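3',5'-cyclic-nucleotide phosphodiesterase 1 (Saccharomyces cerevisiae, PDB 4OJV) is a class-II cyclic-nucleotide phosphodiesterase with a two-zinc centre and a metallo-beta-lactamase-type fold of two packed mixed beta sheets. Local coordinates at residues K234-E246 with I268-C280. Sequence-based numbering, arbitrary orientation.
Sequences KSKDCIIVCGDVE and IPLVHLKGILVEC. With ZN (zinc ion), chain D; ZN (zinc ion), chain E.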
ATOM      1  N   LYS A 234     -14.783 -32.155  -6.082  1.00 17.98           N
ATOM      2  CA  LYS A 234     -14.541 -33.573  -5.777  1.00 20.56           C
ATOM      3  C   LYS A 234     -14.886 -33.924  -4.331  1.00 21.82           C
ATOM      4  O   LYS A 234     -15.692 -34.826  -4.075  1.00 23.32           O
ATOM      5  CB  LYS A 234     -13.091 -33.967  -6.076  1.00 24.04           C
ATOM      6  CG  LYS A 234     -12.785 -35.435  -5.793  1.00 26.68           C
ATOM      7  CD  LYS A 234     -11.324 -35.774  -6.035  1.00 31.31           C
ATOM      8  CE  LYS A 234     -11.087 -37.273  -5.929  1.00 33.27           C
ATOM      9  NZ  LYS A 234      -9.670 -37.635  -6.204  1.00 37.17           N
ATOM     10  N   SER A 235     -14.269 -33.204  -3.396  1.00 18.80           N
ATOM     11  CA  SER A 235     -14.425 -33.470  -1.969  1.00 17.08           C
ATOM     12  C   SER A 235     -15.712 -32.892  -1.396  1.00 15.89           C
ATOM     13  O   SER A 235     -16.174 -33.333  -0.342  1.00 17.94           O
ATOM     14  CB  SER A 235     -13.231 -32.912  -1.192  1.00 17.10           C
ATOM     15  OG  SER A 235     -13.271 -31.490  -1.181  1.00 16.06           O
ATOM     16  N   LYS A 236     -16.263 -31.885  -2.072  1.00 16.24           N
ATOM     17  CA  LYS A 236     -17.403 -31.099  -1.575  1.00 15.68           C
ATOM     18  C   LYS A 236     -17.019 -30.182  -0.406  1.00 15.12           C
ATOM     19  O   LYS A 236     -17.872 -29.508   0.163  1.00 15.03           O
ATOM     20  CB  LYS A 236     -18.627 -31.978  -1.230  1.00 17.98           C
ATOM     21  CG  LYS A 236     -19.101 -32.883  -2.362  1.00 20.07           C
ATOM     22  CD  LYS A 236     -19.497 -32.104  -3.603  1.00 24.77           C
ATOM     23  CE  LYS A 236     -19.854 -33.041  -4.747  1.00 27.02           C
ATOM     24  NZ  LYS A 236     -19.776 -32.334  -6.054  1.00 28.67           N
ATOM     25  N   ASP A 237     -15.738 -30.159  -0.055  1.00 13.87           N
ATOM     26  CA  ASP A 237     -15.266 -29.234   0.980  1.00 13.33           C
ATOM     27  C   ASP A 237     -15.295 -27.789   0.497  1.00 13.26           C
ATOM     28  O   ASP A 237     -15.035 -27.503  -0.675  1.00 13.21           O
ATOM     29  CB  ASP A 237     -13.858 -29.588   1.447  1.00 14.15           C
ATOM     30  CG  ASP A 237     -13.820 -30.780   2.389  1.00 14.78           C
ATOM     31  OD1 ASP A 237     -14.882 -31.364   2.713  1.00 16.48           O
ATOM     32  OD2 ASP A 237     -12.698 -31.125   2.807  1.00 15.31           O
ATOM     33  N   CYS A 238     -15.626 -26.887   1.418  1.00 13.12           N
ATOM     34  CA  CYS A 238     -15.763 -25.469   1.121  1.00 12.96           C
ATOM     35  C   CYS A 238     -15.013 -24.603   2.111  1.00 12.15           C
ATOM     36  O   CYS A 238     -14.825 -24.970   3.277  1.00 12.81           O
ATOM     37  CB  CYS A 238     -17.225 -25.043   1.196  1.00 13.35           C
ATOM     38  SG  CYS A 238     -18.324 -25.941   0.096  1.00 14.19           S
ATOM     39  N   ILE A 239     -14.617 -23.425   1.640  1.00 11.57           N
ATOM     40  CA  ILE A 239     -14.205 -22.343   2.522  1.00 11.84           C
ATOM     41  C   ILE A 239     -15.015 -21.101   2.166  1.00 11.02           C
ATOM     42  O   ILE A 239     -15.447 -20.935   1.027  1.00 12.03           O
ATOM     43  CB  ILE A 239     -12.687 -22.053   2.445  1.00 12.80           C
ATOM     44  CG1 ILE A 239     -12.249 -21.820   0.989  1.00 13.39           C
ATOM     45  CG2 ILE A 239     -11.889 -23.153   3.143  1.00 13.50           C
ATOM     46  CD1 ILE A 239     -10.830 -21.320   0.830  1.00 15.41           C
ATOM     47  N   ILE A 240     -15.221 -20.244   3.159  1.00 11.09           N
ATOM     48  CA  ILE A 240     -15.914 -18.975   2.975  1.00 11.42           C
ATOM     49  C   ILE A 240     -14.893 -17.875   3.239  1.00 10.88           C
ATOM     50  O   ILE A 240     -14.244 -17.872   4.279  1.00 11.23           O
ATOM     51  CB  ILE A 240     -17.102 -18.832   3.947  1.00 11.53           C
ATOM     52  CG1 ILE A 240     -18.150 -19.914   3.671  1.00 12.84           C
ATOM     53  CG2 ILE A 240     -17.717 -17.437   3.864  1.00 13.47           C
ATOM     54  CD1 ILE A 240     -19.227 -20.030   4.735  1.00 14.18           C
ATOM     55  N   VAL A 241     -14.736 -16.967   2.280  1.00 11.02           N
ATOM     56  CA  VAL A 241     -13.764 -15.886   2.412  1.00 11.07           C
ATOM     57  C   VAL A 241     -14.532 -14.580   2.255  1.00 10.61           C
ATOM     58  O   VAL A 241     -15.130 -14.329   1.206  1.00 11.44           O
ATOM     59  CB  VAL A 241     -12.608 -16.005   1.389  1.00 11.29           C
ATOM     60  CG1 VAL A 241     -11.540 -14.970   1.692  1.00 12.64           C
ATOM     61  CG2 VAL A 241     -11.992 -17.401   1.411  1.00 12.85           C
ATOM     62  N   CYS A 242     -14.486 -13.741   3.288  1.00 10.49           N
ATOM     63  CA  CYS A 242     -15.411 -12.610   3.408  1.00 10.93           C
ATOM     64  C   CYS A 242     -14.773 -11.254   3.165  1.00 10.84           C
ATOM     65  O   CYS A 242     -13.635 -10.989   3.573  1.00 11.76           O
ATOM     66  CB  CYS A 242     -16.024 -12.585   4.813  1.00 11.57           C
ATOM     67  SG  CYS A 242     -16.895 -14.095   5.280  1.00 12.83           S
ATOM     68  N   GLY A 243     -15.538 -10.371   2.538  1.00 10.75           N
ATOM     69  CA  GLY A 243     -15.220  -8.948   2.571  1.00 11.16           C
ATOM     70  C   GLY A 243     -15.744  -8.290   3.835  1.00 10.55           C
ATOM     71  O   GLY A 243     -16.505  -8.909   4.596  1.00 10.97           O
ATOM     72  N   ASP A 244     -15.354  -7.027   4.038  1.00 10.35           N
ATOM     73  CA  ASP A 244     -15.769  -6.238   5.206  1.00 10.87           C
ATOM     74  C   ASP A 244     -17.299  -6.282   5.293  1.00 10.87           C
ATOM     75  O   ASP A 244     -17.983  -6.303   4.262  1.00 11.13           O
ATOM     76  CB  ASP A 244     -15.343  -4.749   5.107  1.00 11.07           C
ATOM     77  CG  ASP A 244     -13.817  -4.509   4.873  1.00 10.53           C
ATOM     78  OD1 ASP A 244     -13.106  -5.570   4.888  1.00 10.97           O
ATOM     79  OD2 ASP A 244     -13.396  -3.259   4.626  1.00 12.90           O
ATOM     80  N   VAL A 245     -17.834  -6.271   6.506  1.00 11.40           N
ATOM     81  CA  VAL A 245     -19.264  -6.497   6.688  1.00 11.32           C
ATOM     82  C   VAL A 245     -19.723  -5.963   8.037  1.00 11.81           C
ATOM     83  O   VAL A 245     -18.962  -5.940   9.011  1.00 12.45           O
ATOM     84  CB  VAL A 245     -19.601  -8.009   6.531  1.00 11.65           C
ATOM     85  CG1 VAL A 245     -18.949  -8.833   7.641  1.00 13.15           C
ATOM     86  CG2 VAL A 245     -21.108  -8.255   6.491  1.00 13.02           C
ATOM     87  N   GLU A 246     -20.986  -5.534   8.077  1.00 12.53           N
ATOM     88  CA  GLU A 246     -21.682  -5.199   9.315  1.00 14.14           C
ATOM     89  C   GLU A 246     -22.999  -5.969   9.378  1.00 14.77           C
ATOM     90  O   GLU A 246     -23.503  -6.448   8.358  1.00 14.78           O
ATOM     91  CB  GLU A 246     -21.937  -3.691   9.399  1.00 16.42           C
ATOM     92  CG  GLU A 246     -22.828  -3.165   8.292  1.00 18.12           C
ATOM     93  CD  GLU A 246     -23.187  -1.706   8.450  1.00 20.65           C
ATOM     94  OE1 GLU A 246     -23.939  -1.215   7.588  1.00 22.74           O
ATOM     95  OE2 GLU A 246     -22.719  -1.059   9.417  1.00 23.20           O
ATOM     96  N   ILE A 268     -24.242 -26.716   2.486  1.00 15.96           N
ATOM     97  CA  ILE A 268     -22.905 -27.135   2.888  1.00 15.72           C
ATOM     98  C   ILE A 268     -22.968 -27.741   4.285  1.00 16.57           C
ATOM     99  O   ILE A 268     -23.049 -27.016   5.268  1.00 16.50           O
ATOM    100  CB  ILE A 268     -21.909 -25.952   2.901  1.00 15.44           C
ATOM    101  CG1 ILE A 268     -21.904 -25.210   1.555  1.00 15.36           C
ATOM    102  CG2 ILE A 268     -20.518 -26.459   3.261  1.00 15.45           C
ATOM    103  CD1 ILE A 268     -21.258 -23.834   1.591  1.00 16.61           C
ATOM    104  N   PRO A 269     -22.929 -29.079   4.384  1.00 17.02           N
ATOM    105  CA  PRO A 269     -22.877 -29.677   5.719  1.00 17.23           C
ATOM    106  C   PRO A 269     -21.681 -29.154   6.515  1.00 16.69           C
ATOM    107  O   PRO A 269     -20.621 -28.919   5.941  1.00 16.48           O
ATOM    108  CB  PRO A 269     -22.735 -31.176   5.426  1.00 18.25           C
ATOM    109  CG  PRO A 269     -23.335 -31.347   4.071  1.00 18.34           C
ATOM    110  CD  PRO A 269     -22.951 -30.097   3.321  1.00 17.70           C
ATOM    111  N   LEU A 270     -21.850 -28.974   7.823  1.00 15.80           N
ATOM    112  CA  LEU A 270     -20.799 -28.389   8.647  1.00 15.71           C
ATOM    113  C   LEU A 270     -19.455 -29.101   8.487  1.00 16.28           C
ATOM    114  O   LEU A 270     -18.411 -28.451   8.445  1.00 17.20           O
ATOM    115  CB  LEU A 270     -21.220 -28.344  10.121  1.00 17.23           C
ATOM    116  CG  LEU A 270     -20.215 -27.664  11.061  1.00 17.38           C
ATOM    117  CD1 LEU A 270     -19.989 -26.211  10.670  1.00 19.13           C
ATOM    118  CD2 LEU A 270     -20.642 -27.757  12.519  1.00 20.01           C
ATOM    119  N   VAL A 271     -19.484 -30.430   8.384  1.00 17.12           N
ATOM    120  CA  VAL A 271     -18.261 -31.208   8.218  1.00 17.37           C
ATOM    121  C   VAL A 271     -17.485 -30.819   6.944  1.00 16.52           C
ATOM    122  O   VAL A 271     -16.261 -30.963   6.903  1.00 17.48           O
ATOM    123  CB  VAL A 271     -18.536 -32.732   8.303  1.00 18.52           C
ATOM    124  CG1 VAL A 271     -19.360 -33.223   7.119  1.00 19.14           C
ATOM    125  CG2 VAL A 271     -17.240 -33.518   8.441  1.00 22.65           C
ATOM    126  N   HIS A 272     -18.200 -30.320   5.935  1.00 14.98           N
ATOM    127  CA  HIS A 272     -17.577 -29.828   4.697  1.00 14.96           C
ATOM    128  C   HIS A 272     -17.155 -28.380   4.741  1.00 14.87           C
ATOM    129  O   HIS A 272     -16.479 -27.913   3.827  1.00 15.65           O
ATOM    130  CB  HIS A 272     -18.475 -30.065   3.487  1.00 16.11           C
ATOM    131  CG  HIS A 272     -18.570 -31.516   3.076  1.00 15.83           C
ATOM    132  ND1 HIS A 272     -17.517 -32.202   2.587  1.00 16.45           N
ATOM    133  CD2 HIS A 272     -19.644 -32.404   3.100  1.00 18.16           C
ATOM    134  CE1 HIS A 272     -17.901 -33.466   2.313  1.00 17.66           C
ATOM    135  NE2 HIS A 272     -19.201 -33.583   2.622  1.00 20.25           N
ATOM    136  N   LEU A 273     -17.547 -27.648   5.785  1.00 13.79           N
ATOM    137  CA  LEU A 273     -17.158 -26.246   5.909  1.00 13.31           C
ATOM    138  C   LEU A 273     -15.826 -26.178   6.644  1.00 13.43           C
ATOM    139  O   LEU A 273     -15.777 -26.318   7.871  1.00 14.93           O
ATOM    140  CB  LEU A 273     -18.249 -25.441   6.621  1.00 14.31           C
ATOM    141  CG  LEU A 273     -17.994 -23.931   6.733  1.00 14.79           C
ATOM    142  CD1 LEU A 273     -17.725 -23.285   5.378  1.00 15.90           C
ATOM    143  CD2 LEU A 273     -19.146 -23.249   7.447  1.00 15.76           C
ATOM    144  N   LYS A 274     -14.744 -25.989   5.893  1.00 13.41           N
ATOM    145  CA  LYS A 274     -13.399 -26.146   6.438  1.00 13.99           C
ATOM    146  C   LYS A 274     -12.847 -24.880   7.076  1.00 13.65           C
ATOM    147  O   LYS A 274     -11.846 -24.923   7.785  1.00 14.58           O
ATOM    148  CB  LYS A 274     -12.428 -26.664   5.368  1.00 14.25           C
ATOM    149  CG  LYS A 274     -12.924 -27.885   4.582  1.00 15.51           C
ATOM    150  CD  LYS A 274     -13.421 -29.036   5.458  1.00 16.53           C
ATOM    151  CE  LYS A 274     -12.294 -29.794   6.134  1.00 17.27           C
ATOM    152  NZ  LYS A 274     -11.336 -30.332   5.127  1.00 17.86           N
ATOM    153  N   GLY A 275     -13.508 -23.754   6.840  1.00 12.87           N
ATOM    154  CA  GLY A 275     -13.059 -22.503   7.420  1.00 13.05           C
ATOM    155  C   GLY A 275     -13.894 -21.352   6.935  1.00 11.31           C
ATOM    156  O   GLY A 275     -14.406 -21.361   5.804  1.00 11.80           O
ATOM    157  N   ILE A 276     -14.029 -20.354   7.801  1.00 11.43           N
ATOM    158  CA  ILE A 276     -14.567 -19.057   7.413  1.00 11.50           C
ATOM    159  C   ILE A 276     -13.560 -17.982   7.786  1.00 10.74           C
ATOM    160  O   ILE A 276     -13.146 -17.902   8.946  1.00 11.16           O
ATOM    161  CB  ILE A 276     -15.959 -18.769   8.021  1.00 12.60           C
ATOM    162  CG1 ILE A 276     -16.438 -17.364   7.627  1.00 13.85           C
ATOM    163  CG2 ILE A 276     -15.979 -18.996   9.520  1.00 16.30           C
ATOM    164  CD1 ILE A 276     -17.926 -17.127   7.732  1.00 18.28           C
ATOM    165  N   LEU A 277     -13.156 -17.193   6.788  1.00 10.49           N
ATOM    166  CA  LEU A 277     -12.283 -16.037   6.982  1.00  9.73           C
ATOM    167  C   LEU A 277     -13.158 -14.800   7.021  1.00  9.32           C
ATOM    168  O   LEU A 277     -13.691 -14.389   6.002  1.00 10.00           O
ATOM    169  CB  LEU A 277     -11.238 -15.930   5.865  1.00 10.72           C
ATOM    170  CG  LEU A 277      -9.945 -16.738   6.015  1.00 11.72           C
ATOM    171  CD1 LEU A 277     -10.207 -18.238   6.044  1.00 13.16           C
ATOM    172  CD2 LEU A 277      -8.967 -16.384   4.900  1.00 13.85           C
ATOM    173  N   VAL A 278     -13.324 -14.231   8.208  1.00  9.25           N
ATOM    174  CA  VAL A 278     -14.303 -13.174   8.404  1.00  9.47           C
ATOM    175  C   VAL A 278     -13.734 -12.123   9.347  1.00 10.37           C
ATOM    176  O   VAL A 278     -12.996 -12.446  10.283  1.00 10.36           O
ATOM    177  CB  VAL A 278     -15.654 -13.741   8.929  1.00 10.59           C
ATOM    178  CG1 VAL A 278     -15.478 -14.461  10.254  1.00 12.11           C
ATOM    179  CG2 VAL A 278     -16.710 -12.648   9.037  1.00 12.25           C
ATOM    180  N   GLU A 279     -14.101 -10.869   9.127  1.00 10.50           N
ATOM    181  CA  GLU A 279     -13.534  -9.804   9.927  1.00 11.02           C
ATOM    182  C   GLU A 279     -14.027  -9.765  11.368  1.00 11.55           C
ATOM    183  O   GLU A 279     -15.158 -10.170  11.682  1.00 11.75           O
ATOM    184  CB  GLU A 279     -13.795  -8.438   9.296  1.00 10.66           C
ATOM    185  CG  GLU A 279     -15.246  -7.968   9.312  1.00 11.14           C
ATOM    186  CD  GLU A 279     -15.326  -6.459   9.451  1.00 10.69           C
ATOM    187  OE1 GLU A 279     -15.585  -5.783   8.437  1.00 11.16           O
ATOM    188  OE2 GLU A 279     -15.102  -5.959  10.578  1.00 11.05           O
ATOM    189  N   CYS A 280     -13.170  -9.218  12.225  1.00 12.20           N
ATOM    190  CA  CYS A 280     -13.632  -8.581  13.446  1.00 11.71           C
ATOM    191  C   CYS A 280     -12.738  -7.366  13.620  1.00 11.76           C
ATOM    192  O   CYS A 280     -11.692  -7.432  14.267  1.00 13.06           O
ATOM    193  CB  CYS A 280     -13.578  -9.529  14.643  1.00 12.19           C
ATOM    194  SG  CYS A 280     -14.505  -8.894  16.053  1.00 13.15           S
TER
HETATM  195 ZN    ZN D 403     -14.085  -1.514   3.432  1.00 14.28          ZN
HETATM  196 ZN    ZN E 404     -11.311  -2.982   4.546  1.00 12.85          ZN
HETATM  197  O   HOH W   1     -14.778 -32.662   5.156  1.00 23.20           O
HETATM  198  O   HOH W   2     -12.002 -12.007   5.553  1.00 11.58           O
HETATM  199  O   HOH W   3     -14.834 -10.009   6.552  1.00 12.01           O
HETATM  200  O   HOH W   4     -12.177  -1.494   3.497  1.00 13.33           O
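Asp-237 splits its carboxylate between two partners of segment 268-280. OD1 accepts from ND1 of His-272 (2.8 Å), nearly in the ring plane although carboxylate and ring planes stand 58° apart, and also from a water shared with the carbonyl of Val-271. From above the carboxylate plane, NZ of Lys-274 forms a salt bridge to OD2 (2.8 Å); the lysine chain, bent at each of its last three torsions (chi3 -74°), folds back along Asp-237. CB of Lys-236 sits over one face of the imidazole, toward its rim, in a CH-pi contact. Five backbone hydrogen bonds, from Cys-238 N-His-272 O to Cys-242 N-Leu-277 O, join parallel strands 238-242 and 273-279. On the face covered by helix 256-267, CD1 of Ile-240 meets CD1 of Leu-273 (3.6 Å), while CG2 of Ile-240 lies against CD1 of Ile-276. Past strand 238-242, Val-245 N donates to OE1 of Glu-279 (3.0 Å), tying down the backbone just after Asp-244; OE1 also bonds His-294 ND1, and OE2 Ser-281 OG. OD2 of Asp-244 bridges both zinc ions, whose other protein ligands are His-128, His-130, Asp-132, His-133, His-213 and His-326. The strands and helix 256-267 form a beta-alpha-beta unit with the metal ligand following its first strand, as in metallo-beta-lactamase-type folds.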